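Local coordinates for protein ribulose bisphosphate carboxylase (PDB 6HUN) that probably catalyses the magnesium-dependent addition of carbon dioxide and water to ribulose 1,5-bisphosphate, giving two molecules of 3-phosphoglycerate in an archaeal AMP degradation pathway, at residues P170-V175 with G198-K203; V310-V315 with L345-I350; H326-T331 with V379-L384. One frame throughout, in Å; residues are numbered along the deposited sequence.

Interaction 1: P170-V175 with G198-K203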
ATOM      1  N   PRO A 170     -16.634   7.292 -26.259  1.00 39.36           N
ATOM      2  CA  PRO A 170     -15.816   7.369 -25.045  1.00 38.45           C
ATOM      3  C   PRO A 170     -16.159   8.600 -24.220  1.00 43.71           C
ATOM      4  O   PRO A 170     -16.535   9.649 -24.744  1.00 44.01           O
ATOM      5  CB  PRO A 170     -14.369   7.463 -25.577  1.00 42.90           C
ATOM      6  CG  PRO A 170     -14.418   7.039 -26.996  1.00 43.00           C
ATOM      7  CD  PRO A 170     -15.809   7.309 -27.511  1.00 42.01           C
ATOM      8  N   ILE A 171     -15.978   8.487 -22.915  1.00 39.17           N
ATOM      9  CA  ILE A 171     -16.195   9.641 -22.059  1.00 42.46           C
ATOM     10  C   ILE A 171     -14.877  10.397 -21.917  1.00 37.78           C
ATOM     11  O   ILE A 171     -13.806   9.793 -21.858  1.00 39.30           O
ATOM     12  CB  ILE A 171     -16.759   9.143 -20.707  1.00 39.52           C
ATOM     13  CG1 ILE A 171     -18.171   8.570 -20.931  1.00 45.44           C
ATOM     14  CG2 ILE A 171     -16.690  10.235 -19.623  1.00 41.02           C
ATOM     15  CD1 ILE A 171     -18.741   7.944 -19.669  1.00 49.75           C
ATOM     16  N   LEU A 172     -14.948  11.722 -21.792  1.00 41.32           N
ATOM     17  CA  LEU A 172     -13.768  12.574 -21.719  1.00 38.79           C
ATOM     18  C   LEU A 172     -13.605  13.210 -20.341  1.00 42.91           C
ATOM     19  O   LEU A 172     -14.573  13.705 -19.759  1.00 40.84           O
ATOM     20  CB  LEU A 172     -13.850  13.673 -22.769  1.00 38.03           C
ATOM     21  CG  LEU A 172     -14.097  13.046 -24.163  1.00 43.07           C
ATOM     22  CD1 LEU A 172     -14.571  14.103 -25.149  1.00 45.31           C
ATOM     23  CD2 LEU A 172     -12.872  12.301 -24.655  1.00 38.89           C
ATOM     24  N   ALA A 173     -12.359  13.252 -19.860  1.00 40.22           N
ATOM     25  CA  ALA A 173     -12.020  13.858 -18.570  1.00 39.11           C
ATOM     26  C   ALA A 173     -10.801  14.765 -18.715  1.00 42.03           C
ATOM     27  O   ALA A 173      -9.945  14.528 -19.569  1.00 46.64           O
ATOM     28  CB  ALA A 173     -11.745  12.760 -17.533  1.00 32.80           C
ATOM     29  N   THR A 174     -10.729  15.819 -17.896  1.00 40.16           N
ATOM     30  CA  THR A 174      -9.580  16.732 -17.873  1.00 43.18           C
ATOM     31  C   THR A 174      -9.218  17.097 -16.442  1.00 41.83           C
ATOM     32  O   THR A 174     -10.096  17.506 -15.686  1.00 39.09           O
ATOM     33  CB  THR A 174      -9.863  18.034 -18.624  1.00 48.26           C
ATOM     34  OG1 THR A 174      -9.991  17.742 -20.011  1.00 42.53           O
ATOM     35  CG2 THR A 174      -8.708  19.047 -18.438  1.00 50.43           C
ATOM     36  N   VAL A 175      -7.936  16.995 -16.110  1.00 45.05           N
ATOM     37  CA  VAL A 175      -7.334  17.604 -14.920  1.00 46.85           C
ATOM     38  C   VAL A 175      -6.808  19.006 -15.241  1.00 52.17           C
ATOM     39  O   VAL A 175      -6.051  19.191 -16.208  1.00 53.07           O
ATOM     40  CB  VAL A 175      -6.198  16.729 -14.376  1.00 45.15           C
ATOM     41  CG1 VAL A 175      -5.597  17.330 -13.079  1.00 44.18           C
ATOM     42  CG2 VAL A 175      -6.680  15.311 -14.180  1.00 41.87           C
ATOM     43  N   GLY A 198     -17.377  20.893 -23.853  1.00 58.14           N
ATOM     44  CA  GLY A 198     -17.604  19.515 -24.265  1.00 55.44           C
ATOM     45  C   GLY A 198     -16.955  18.422 -23.413  1.00 51.53           C
ATOM     46  O   GLY A 198     -17.184  17.232 -23.645  1.00 51.63           O
ATOM     47  N   ILE A 199     -16.112  18.780 -22.459  1.00 47.00           N
ATOM     48  CA  ILE A 199     -15.569  17.721 -21.599  1.00 50.85           C
ATOM     49  C   ILE A 199     -16.665  17.305 -20.616  1.00 50.12           C
ATOM     50  O   ILE A 199     -17.546  18.104 -20.268  1.00 55.43           O
ATOM     51  CB  ILE A 199     -14.267  18.171 -20.914  1.00 48.09           C
ATOM     52  CG1 ILE A 199     -13.182  18.417 -21.955  1.00 54.83           C
ATOM     53  CG2 ILE A 199     -13.772  17.128 -19.847  1.00 43.48           C
ATOM     54  CD1 ILE A 199     -13.136  17.400 -23.053  1.00 55.88           C
ATOM     55  N   ASP A 200     -16.691  16.015 -20.273  1.00 46.55           N
ATOM     56  CA  ASP A 200     -17.773  15.427 -19.486  1.00 43.91           C
ATOM     57  C   ASP A 200     -17.458  15.461 -17.996  1.00 43.50           C
ATOM     58  O   ASP A 200     -18.367  15.670 -17.194  1.00 43.04           O
ATOM     59  CB  ASP A 200     -18.026  13.975 -19.909  1.00 40.12           C
ATOM     60  CG  ASP A 200     -18.178  13.829 -21.422  1.00 48.78           C
ATOM     61  OD1 ASP A 200     -19.130  14.446 -22.013  1.00 54.28           O
ATOM     62  OD2 ASP A 200     -17.330  13.109 -22.001  1.00 43.11           O
ATOM     63  N   LEU A 201     -16.196  15.289 -17.643  1.00 40.33           N
ATOM     64  CA  LEU A 201     -15.770  15.152 -16.241  1.00 39.73           C
ATOM     65  C   LEU A 201     -14.580  16.054 -15.993  1.00 43.83           C
ATOM     66  O   LEU A 201     -13.617  16.049 -16.771  1.00 45.15           O
ATOM     67  CB  LEU A 201     -15.402  13.715 -15.887  1.00 39.04           C
ATOM     68  CG  LEU A 201     -16.495  12.676 -16.059  1.00 38.66           C
ATOM     69  CD1 LEU A 201     -15.829  11.324 -16.051  1.00 33.22           C
ATOM     70  CD2 LEU A 201     -17.506  12.749 -14.920  1.00 41.29           C
ATOM     71  N   VAL A 202     -14.644  16.853 -14.915  1.00 36.32           N
ATOM     72  CA  VAL A 202     -13.465  17.561 -14.446  1.00 41.73           C
ATOM     73  C   VAL A 202     -12.878  16.726 -13.309  1.00 37.16           C
ATOM     74  O   VAL A 202     -13.614  16.118 -12.534  1.00 38.20           O
ATOM     75  CB  VAL A 202     -13.804  19.008 -14.019  1.00 49.15           C
ATOM     76  CG1 VAL A 202     -15.007  19.026 -13.145  1.00 49.76           C
ATOM     77  CG2 VAL A 202     -12.607  19.672 -13.325  1.00 52.22           C
ATOM     78  N   LYS A 203     -11.574  16.599 -13.286  1.00 36.08           N
ATOM     79  CA  LYS A 203     -10.940  15.629 -12.389  1.00 36.38           C
ATOM     80  C   LYS A 203      -9.909  16.311 -11.528  1.00 39.25           C
ATOM     81  O   LYS A 203      -9.021  16.997 -12.037  1.00 38.97           O
ATOM     82  CB  LYS A 203     -10.287  14.514 -13.202  1.00 39.91           C
ATOM     83  CG  LYS A 203      -9.644  13.330 -12.450  1.00 37.82           C
ATOM     84  CD  LYS A 203      -9.028  12.458 -13.569  1.00 37.55           C
ATOM     85  CE  LYS A 203      -8.355  11.215 -13.042  1.00 42.45           C
ATOM     86  NZ  LYS A 203      -6.858  11.187 -13.223  1.00 42.95           N
TER
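The carboxylate of Asp200 meets the neighbouring strand through OD2, which turns its anti lone pair to the amide of Leu172: N and OD2 are 2.8 Å apart and the N-H...O angle is 167°. Its other oxygen, OD1, is salt-bridged to Arg169. The carbonyl of Leu172 takes two donors from different directions, Leu201 N in its plane at 3.1 Å from O and Asp200 N above that plane. Leu201 O receives Thr174 N almost along its C=O axis at 3.1 Å, whereas Lys203 N comes to Thr174 O from above the carbonyl plane at 3.0 Å. An alanine in place of Asp200 would remove both carboxylate oxygens, and would probably loosen the start of this strand pairing and cost Arg169 this ion pair.

These are the first two strands of the eight-stranded TIM barrel, parallel and joined by a beta-alpha-beta crossover through helix 184-196, which ends in a Schellman motif at Gly198. Ala173 and Leu201 share one face of the sheet, Thr174 and Val202 the other. Ile171 CG2 rests on Leu201 CD1 at 3.8 Å, and both side chains reach helix 156-164. Ile199 crosses Leu172 at about a right angle, Ile199 CD1 against Leu172 CB at 3.8 Å, beside helix 415-431; its CG1 and CG2 lie against the buried Thr174 OG1, which has no polar partner. Lys203, predicted to bind magnesium as a carbamate but unmodified here, runs extended through chi3, laying CD on Val175 CG2 at 3.7 Å, then bends at chi4 so that NZ bonds to Gln403 OE1 beside a calcium ion.

Interaction 2: V310-V315 with L345-I350; sequences VSMFLV and LEHTRI
Phe313 and His347 do most of the touching. Ile350 crosses the Phe313 ring at about a right angle, with CG2 over one face, 4.0 Å from the centroid and 20° off the normal, in a CH-pi contact offset toward the rim, while its CG1 packs on Phe313 CZ at 3.5 Å. At the edge of the same ring, near its plane, lies His347 CD2, 3.9 Å from Phe313 CB. The far corner of the imidazole, CE1, meets Met312 CG at 3.6 Å. Beside this packing sits one water, in the plane of the imidazole at its edge, 2.8 Å from His347 NE2 and accepting from Phe313 N at 3.1 Å.

The next shell sets these groups in place. His347 carries its ring beside the backbone N (chi1 -65°), and its ND1 bonds to Val329 O in the loop after strand 326-328, so both nitrogens are tied. Ser311 is the N-cap of helix 312-322, its OG accepting from Leu314 N at 3.1 Å. One turn apart on the other helix, Glu346 and Arg349 form a salt bridge, and Glu346 also binds Tyr356 and Lys359; Tyr356 meets the Phe313 ring edge-to-face. The two helices precede and follow strand 326-328 in the outer layer of the TIM barrel.

As a carbonyl can only accept, ND1 of His347 probably carries a proton. The first-turn amide of Phe313 is served by water, and the helix start that presents it would probably make a positive charge on His347 less favourable.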
ATOM      1  N   VAL A 310       4.185  -6.831  -7.801  1.00 15.11           N
ATOM      2  CA  VAL A 310       2.817  -7.276  -8.161  1.00 16.04           C
ATOM      3  C   VAL A 310       2.550  -6.762  -9.575  1.00 19.56           C
ATOM      4  O   VAL A 310       2.848  -5.601  -9.871  1.00 17.23           O
ATOM      5  CB  VAL A 310       1.757  -6.684  -7.225  1.00 16.52           C
ATOM      6  CG1 VAL A 310       0.348  -7.323  -7.589  1.00 14.82           C
ATOM      7  CG2 VAL A 310       2.113  -6.984  -5.703  1.00 17.02           C
ATOM      8  N   SER A 311       1.976  -7.587 -10.450  1.00 16.40           N
ATOM      9  CA  SER A 311       1.671  -7.068 -11.778  1.00 16.74           C
ATOM     10  C   SER A 311       0.546  -6.051 -11.691  1.00 16.22           C
ATOM     11  O   SER A 311      -0.341  -6.116 -10.820  1.00 17.31           O
ATOM     12  CB  SER A 311       1.245  -8.219 -12.730  1.00 22.59           C
ATOM     13  OG  SER A 311       0.004  -8.702 -12.221  1.00 22.24           O
ATOM     14  N   MET A 312       0.588  -5.051 -12.589  1.00 17.30           N
ATOM     15  CA  MET A 312      -0.508  -4.093 -12.606  1.00 16.51           C
ATOM     16  C   MET A 312      -1.807  -4.816 -12.976  1.00 19.10           C
ATOM     17  O   MET A 312      -2.894  -4.397 -12.567  1.00 19.24           O
ATOM     18  CB  MET A 312      -0.216  -2.974 -13.642  1.00 21.72           C
ATOM     19  CG  MET A 312      -1.421  -1.951 -13.761  1.00 22.60           C
ATOM     20  SD  MET A 312      -1.558  -0.968 -12.196  1.00 23.62           S
ATOM     21  CE  MET A 312      -3.366  -0.843 -12.098  1.00 24.02           C
ATOM     22  N   PHE A 313      -1.697  -5.879 -13.772  1.00 18.09           N
ATOM     23  CA  PHE A 313      -2.862  -6.710 -14.087  1.00 20.39           C
ATOM     24  C   PHE A 313      -3.602  -7.111 -12.805  1.00 19.12           C
ATOM     25  O   PHE A 313      -4.820  -6.973 -12.709  1.00 18.72           O
ATOM     26  CB  PHE A 313      -2.374  -7.918 -14.888  1.00 22.38           C
ATOM     27  CG  PHE A 313      -3.497  -8.849 -15.378  1.00 22.10           C
ATOM     28  CD1 PHE A 313      -4.007  -9.829 -14.528  1.00 23.93           C
ATOM     29  CD2 PHE A 313      -3.987  -8.763 -16.711  1.00 22.80           C
ATOM     30  CE1 PHE A 313      -5.021 -10.764 -14.990  1.00 27.42           C
ATOM     31  CE2 PHE A 313      -4.970  -9.636 -17.137  1.00 28.97           C
ATOM     32  CZ  PHE A 313      -5.495 -10.625 -16.301  1.00 25.14           C
ATOM     33  N   LEU A 314      -2.881  -7.628 -11.822  1.00 17.87           N
ATOM     34  CA  LEU A 314      -3.548  -8.102 -10.610  1.00 17.53           C
ATOM     35  C   LEU A 314      -4.052  -6.925  -9.772  1.00 17.01           C
ATOM     36  O   LEU A 314      -5.122  -6.989  -9.142  1.00 18.17           O
ATOM     37  CB  LEU A 314      -2.583  -9.034  -9.858  1.00 18.70           C
ATOM     38  CG  LEU A 314      -3.041  -9.555  -8.469  1.00 18.90           C
ATOM     39  CD1 LEU A 314      -4.327 -10.350  -8.638  1.00 20.76           C
ATOM     40  CD2 LEU A 314      -2.013 -10.410  -7.735  1.00 21.12           C
ATOM     41  N   VAL A 315      -3.297  -5.825  -9.747  1.00 16.57           N
ATOM     42  CA  VAL A 315      -3.801  -4.667  -9.019  1.00 18.89           C
ATOM     43  C   VAL A 315      -5.150  -4.232  -9.624  1.00 18.38           C
ATOM     44  O   VAL A 315      -6.080  -3.870  -8.904  1.00 17.61           O
ATOM     45  CB  VAL A 315      -2.773  -3.530  -9.111  1.00 19.69           C
ATOM     46  CG1 VAL A 315      -3.376  -2.185  -8.569  1.00 18.85           C
ATOM     47  CG2 VAL A 315      -1.463  -3.922  -8.390  1.00 17.57           C
ATOM     48  N   LEU A 345      -3.455  -4.055 -23.311  1.00 31.80           N
ATOM     49  CA  LEU A 345      -4.673  -4.670 -23.850  1.00 38.24           C
ATOM     50  C   LEU A 345      -5.190  -5.764 -22.921  1.00 39.16           C
ATOM     51  O   LEU A 345      -6.404  -5.924 -22.766  1.00 32.56           O
ATOM     52  CB  LEU A 345      -4.461  -5.223 -25.272  1.00 44.89           C
ATOM     53  CG  LEU A 345      -4.736  -4.269 -26.439  1.00 53.91           C
ATOM     54  CD1 LEU A 345      -4.201  -2.864 -26.127  1.00 55.21           C
ATOM     55  CD2 LEU A 345      -4.098  -4.791 -27.725  1.00 56.70           C
ATOM     56  N   GLU A 346      -4.291  -6.519 -22.269  1.00 36.34           N
ATOM     57  CA  GLU A 346      -4.739  -7.494 -21.273  1.00 36.55           C
ATOM     58  C   GLU A 346      -5.357  -6.811 -20.055  1.00 28.27           C
ATOM     59  O   GLU A 346      -6.358  -7.306 -19.508  1.00 29.47           O
ATOM     60  CB  GLU A 346      -3.559  -8.422 -20.878  1.00 34.90           C
ATOM     61  CG  GLU A 346      -3.171  -9.329 -22.072  1.00 39.40           C
ATOM     62  CD  GLU A 346      -4.371 -10.113 -22.711  1.00 52.05           C
ATOM     63  OE1 GLU A 346      -4.881 -11.030 -22.046  1.00 54.74           O
ATOM     64  OE2 GLU A 346      -4.826  -9.844 -23.875  1.00 54.14           O
ATOM     65  N   HIS A 347      -4.784  -5.678 -19.612  1.00 23.92           N
ATOM     66  CA  HIS A 347      -5.390  -4.882 -18.531  1.00 25.00           C
ATOM     67  C   HIS A 347      -6.818  -4.463 -18.857  1.00 23.09           C
ATOM     68  O   HIS A 347      -7.693  -4.487 -17.986  1.00 26.56           O
ATOM     69  CB  HIS A 347      -4.642  -3.596 -18.272  1.00 29.08           C
ATOM     70  CG  HIS A 347      -3.252  -3.768 -17.760  1.00 30.41           C
ATOM     71  ND1 HIS A 347      -2.382  -2.704 -17.646  1.00 30.64           N
ATOM     72  CD2 HIS A 347      -2.577  -4.871 -17.350  1.00 31.44           C
ATOM     73  CE1 HIS A 347      -1.225  -3.150 -17.178  1.00 33.79           C
ATOM     74  NE2 HIS A 347      -1.314  -4.461 -16.997  1.00 32.15           N
ATOM     75  N   THR A 348      -7.033  -3.940 -20.062  1.00 26.00           N
ATOM     76  CA  THR A 348      -8.407  -3.541 -20.416  1.00 25.22           C
ATOM     77  C   THR A 348      -9.314  -4.761 -20.449  1.00 29.57           C
ATOM     78  O   THR A 348     -10.457  -4.706 -19.977  1.00 29.58           O
ATOM     79  CB  THR A 348      -8.471  -2.830 -21.796  1.00 32.27           C
ATOM     80  OG1 THR A 348      -8.290  -3.788 -22.839  1.00 39.89           O
ATOM     81  CG2 THR A 348      -7.424  -1.710 -21.895  1.00 25.57           C
ATOM     82  N   ARG A 349      -8.803  -5.898 -20.946  1.00 27.31           N
ATOM     83  CA  ARG A 349      -9.670  -7.070 -20.978  1.00 29.00           C
ATOM     84  C   ARG A 349     -10.039  -7.528 -19.585  1.00 28.10           C
ATOM     85  O   ARG A 349     -11.199  -7.859 -19.330  1.00 29.17           O
ATOM     86  CB  ARG A 349      -9.035  -8.246 -21.741  1.00 32.45           C
ATOM     87  CG  ARG A 349      -8.925  -8.084 -23.238  1.00 38.39           C
ATOM     88  CD  ARG A 349      -8.200  -9.320 -23.834  1.00 48.61           C
ATOM     89  NE  ARG A 349      -9.035 -10.509 -23.658  1.00 57.34           N
ATOM     90  CZ  ARG A 349      -8.608 -11.735 -23.339  1.00 57.81           C
ATOM     91  NH1 ARG A 349      -9.505 -12.714 -23.206  1.00 60.87           N
ATOM     92  NH2 ARG A 349      -7.311 -11.997 -23.162  1.00 50.11           N
ATOM     93  N   ILE A 350      -9.082  -7.535 -18.657  1.00 26.47           N
ATOM     94  CA  ILE A 350      -9.430  -8.082 -17.341  1.00 27.67           C
ATOM     95  C   ILE A 350     -10.404  -7.164 -16.569  1.00 30.34           C
ATOM     96  O   ILE A 350     -11.186  -7.651 -15.751  1.00 27.95           O
ATOM     97  CB  ILE A 350      -8.167  -8.388 -16.511  1.00 26.35           C
ATOM     98  CG1 ILE A 350      -8.537  -9.281 -15.281  1.00 24.71           C
ATOM     99  CG2 ILE A 350      -7.428  -7.075 -15.998  1.00 24.09           C
ATOM    100  CD1 ILE A 350      -9.092 -10.685 -15.704  1.00 27.86           C
TER
HETATM  101  O   HOH W   1       0.556  -6.241 -15.806  1.00 22.98           O

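Interaction 3: H326-T331 with V379-L384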
ATOM      1  N   HIS A 326     -13.935   3.043 -12.314  1.00 22.08           N
ATOM      2  CA  HIS A 326     -12.992   3.441 -13.343  1.00 22.60           C
ATOM      3  C   HIS A 326     -11.579   3.160 -12.833  1.00 25.28           C
ATOM      4  O   HIS A 326     -11.295   3.352 -11.655  1.00 23.11           O
ATOM      5  CB  HIS A 326     -12.962   4.939 -13.696  1.00 25.18           C
ATOM      6  CG  HIS A 326     -14.265   5.661 -13.711  1.00 27.92           C
ATOM      7  ND1 HIS A 326     -14.322   7.022 -13.489  1.00 33.17           N
ATOM      8  CD2 HIS A 326     -15.524   5.273 -14.013  1.00 31.17           C
ATOM      9  CE1 HIS A 326     -15.572   7.444 -13.657  1.00 36.49           C
ATOM     10  NE2 HIS A 326     -16.321   6.401 -13.966  1.00 32.96           N
ATOM     11  N   VAL A 327     -10.666   2.780 -13.727  1.00 23.54           N
ATOM     12  CA  VAL A 327      -9.277   2.575 -13.236  1.00 21.57           C
ATOM     13  C   VAL A 327      -8.310   2.754 -14.404  1.00 21.39           C
ATOM     14  O   VAL A 327      -8.611   2.414 -15.555  1.00 23.01           O
ATOM     15  CB  VAL A 327      -9.092   1.195 -12.553  1.00 26.07           C
ATOM     16  CG1 VAL A 327      -8.982   0.091 -13.570  1.00 22.38           C
ATOM     17  CG2 VAL A 327      -7.730   1.188 -11.705  1.00 26.48           C
ATOM     18  N   HIS A 328      -7.151   3.317 -14.119  1.00 21.06           N
ATOM     19  CA  HIS A 328      -6.202   3.586 -15.193  1.00 22.35           C
ATOM     20  C   HIS A 328      -5.450   2.286 -15.501  1.00 27.48           C
ATOM     21  O   HIS A 328      -4.974   1.613 -14.581  1.00 32.21           O
ATOM     22  CB  HIS A 328      -5.238   4.686 -14.728  1.00 24.95           C
ATOM     23  CG  HIS A 328      -4.472   5.340 -15.820  1.00 33.61           C
ATOM     24  ND1 HIS A 328      -3.562   4.667 -16.600  1.00 42.53           N
ATOM     25  CD2 HIS A 328      -4.464   6.624 -16.253  1.00 42.01           C
ATOM     26  CE1 HIS A 328      -3.033   5.497 -17.486  1.00 43.60           C
ATOM     27  NE2 HIS A 328      -3.559   6.694 -17.291  1.00 43.92           N
ATOM     28  N   VAL A 329      -5.338   1.959 -16.777  1.00 30.38           N
ATOM     29  CA  VAL A 329      -4.723   0.722 -17.239  1.00 36.56           C
ATOM     30  C   VAL A 329      -3.344   0.948 -17.826  1.00 45.86           C
ATOM     31  O   VAL A 329      -2.739  -0.006 -18.375  1.00 41.66           O
ATOM     32  CB  VAL A 329      -5.608   0.017 -18.295  1.00 33.00           C
ATOM     33  CG1 VAL A 329      -6.850  -0.500 -17.647  1.00 32.82           C
ATOM     34  CG2 VAL A 329      -5.978   0.939 -19.433  1.00 36.42           C
ATOM     35  N   GLY A 330      -2.840   2.166 -17.785  1.00 36.10           N
ATOM     36  CA  GLY A 330      -1.543   2.391 -18.396  1.00 52.94           C
ATOM     37  C   GLY A 330      -1.631   2.537 -19.899  1.00 55.46           C
ATOM     38  O   GLY A 330      -2.654   2.279 -20.526  1.00 59.64           O
ATOM     39  N   THR A 331      -0.477   2.944 -20.500  1.00 60.27           N
ATOM     40  CA  THR A 331      -0.474   3.718 -21.736  1.00 66.99           C
ATOM     41  C   THR A 331      -0.164   2.863 -22.972  1.00 65.22           C
ATOM     42  O   THR A 331       0.877   2.175 -22.999  1.00 70.93           O
ATOM     43  CB  THR A 331       0.547   4.835 -21.585  1.00 71.13           C
ATOM     44  OG1 THR A 331       1.781   4.258 -21.134  1.00 75.09           O
ATOM     45  CG2 THR A 331       0.073   5.815 -20.509  1.00 68.02           C
ATOM     46  N   VAL A 379      -9.272   3.734 -18.063  1.00 27.30           N
ATOM     47  CA  VAL A 379      -8.935   5.129 -18.301  1.00 28.30           C
ATOM     48  C   VAL A 379      -7.644   5.184 -19.105  1.00 33.88           C
ATOM     49  O   VAL A 379      -6.649   4.546 -18.737  1.00 30.52           O
ATOM     50  CB  VAL A 379      -8.806   5.876 -16.971  1.00 32.67           C
ATOM     51  CG1 VAL A 379      -8.281   7.295 -17.210  1.00 32.89           C
ATOM     52  CG2 VAL A 379     -10.166   5.792 -16.224  1.00 27.17           C
ATOM     53  N   ALA A 380      -7.681   5.910 -20.218  1.00 33.40           N
ATOM     54  CA  ALA A 380      -6.490   6.099 -21.044  1.00 38.77           C
ATOM     55  C   ALA A 380      -5.964   7.517 -20.860  1.00 37.78           C
ATOM     56  O   ALA A 380      -6.737   8.477 -20.745  1.00 38.52           O
ATOM     57  CB  ALA A 380      -6.817   5.835 -22.512  1.00 39.10           C
ATOM     58  N   SER A 381      -4.652   7.661 -20.848  1.00 34.47           N
ATOM     59  CA  SER A 381      -4.078   8.974 -20.618  1.00 42.69           C
ATOM     60  C   SER A 381      -2.640   8.921 -21.087  1.00 53.88           C
ATOM     61  O   SER A 381      -2.077   7.844 -21.281  1.00 64.43           O
ATOM     62  CB  SER A 381      -4.135   9.363 -19.144  1.00 45.82           C
ATOM     63  OG  SER A 381      -2.953   8.895 -18.527  1.00 54.30           O
ATOM     64  N   GLY A 382      -2.044  10.093 -21.215  1.00 51.18           N
ATOM     65  CA  GLY A 382      -0.672  10.169 -21.706  1.00 49.66           C
ATOM     66  C   GLY A 382      -0.505  11.081 -22.888  1.00 48.53           C
ATOM     67  O   GLY A 382      -0.149  10.647 -23.990  1.00 58.74           O
ATOM     68  N   GLY A 383      -0.691  12.376 -22.671  1.00 48.65           N
ATOM     69  CA  GLY A 383      -0.424  13.308 -23.747  1.00 50.90           C
ATOM     70  C   GLY A 383      -1.329  13.099 -24.946  1.00 53.30           C
ATOM     71  O   GLY A 383      -0.878  13.220 -26.088  1.00 55.90           O
ATOM     72  N   LEU A 384      -2.600  12.782 -24.720  1.00 47.67           N
ATOM     73  CA  LEU A 384      -3.512  12.567 -25.845  1.00 49.50           C
ATOM     74  C   LEU A 384      -3.994  13.897 -26.406  1.00 52.16           C
ATOM     75  O   LEU A 384      -4.609  14.695 -25.691  1.00 56.52           O
ATOM     76  CB  LEU A 384      -4.712  11.729 -25.421  1.00 44.22           C
ATOM     77  CG  LEU A 384      -4.367  10.413 -24.715  1.00 47.57           C
ATOM     78  CD1 LEU A 384      -5.595   9.823 -24.068  1.00 46.61           C
ATOM     79  CD2 LEU A 384      -3.763   9.445 -25.701  1.00 46.31           C
TER
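His328 puts CG anti to its backbone N (chi1 -163°) and turns the imidazole about CB-CG (chi2 -64°), while Ser381 holds OG in the crowded position between N and carbonyl carbon (chi1 89°). These settings bring NE2 of His328 and OG of Ser381 to 2.6 Å in a short, almost straight hydrogen bond, with OG at the ring edge and in its plane. The other ring nitrogen is also held: Gly330 N donates to His328 ND1 at 2.9 Å, close to the ring plane. Val379 O sits over the centre of one face, 3.7 Å above it. Bonds at both nitrogens fix the rotation of the imidazole.

Strands 326-328 and 377-380 are the sixth and seventh strands of the TIM barrel, and His328 pairs with Val379 in a parallel bridge. Val379 N donates to Val327 O at 2.9 Å, from above the carbonyl plane. On the face that Val379 shares with His328, its CG1 approaches His328 CD2 at 4.0 Å; its CG2 lies 3.9 Å from His326 CB. His328 and Ser381-Gly383 are predicted to bind the substrate, as these C-terminal strand ends do in Rubisco, and a calcium ion lies about 4 Å from the His328 side chain at its nearest. At its backbone angles a CB on Gly382 would jam against Ser381 O and crowd the poorly ordered Thr331 CG2. Val329 to Thr331 already belong to the sixth barrel loop, where 333-336, with the predicted transition-state stabiliser Lys336, are not modelled.

Overall arrangement
All three contacts belong to the catalytic TIM barrel and are largely buried, but interaction 3 opens to the surface at its loop end. Interactions 1 and 3 pair neighbouring strands of one barrel, first with second and sixth with seventh, their centres 13 Å apart. Interaction 1 relies on a run of backbone bonds plus one from a carboxylate, and carries the predicted metal-binding lysine; interaction 3 has one backbone bond and a side-chain bond between predicted substrate-binding residues. Interaction 2 lies in the helical layer and is mostly apolar, with a bridging water. It touches interaction 3 through His347 and through Met312 CE, which packs on His328 O. Interactions 1 and 2 do not touch.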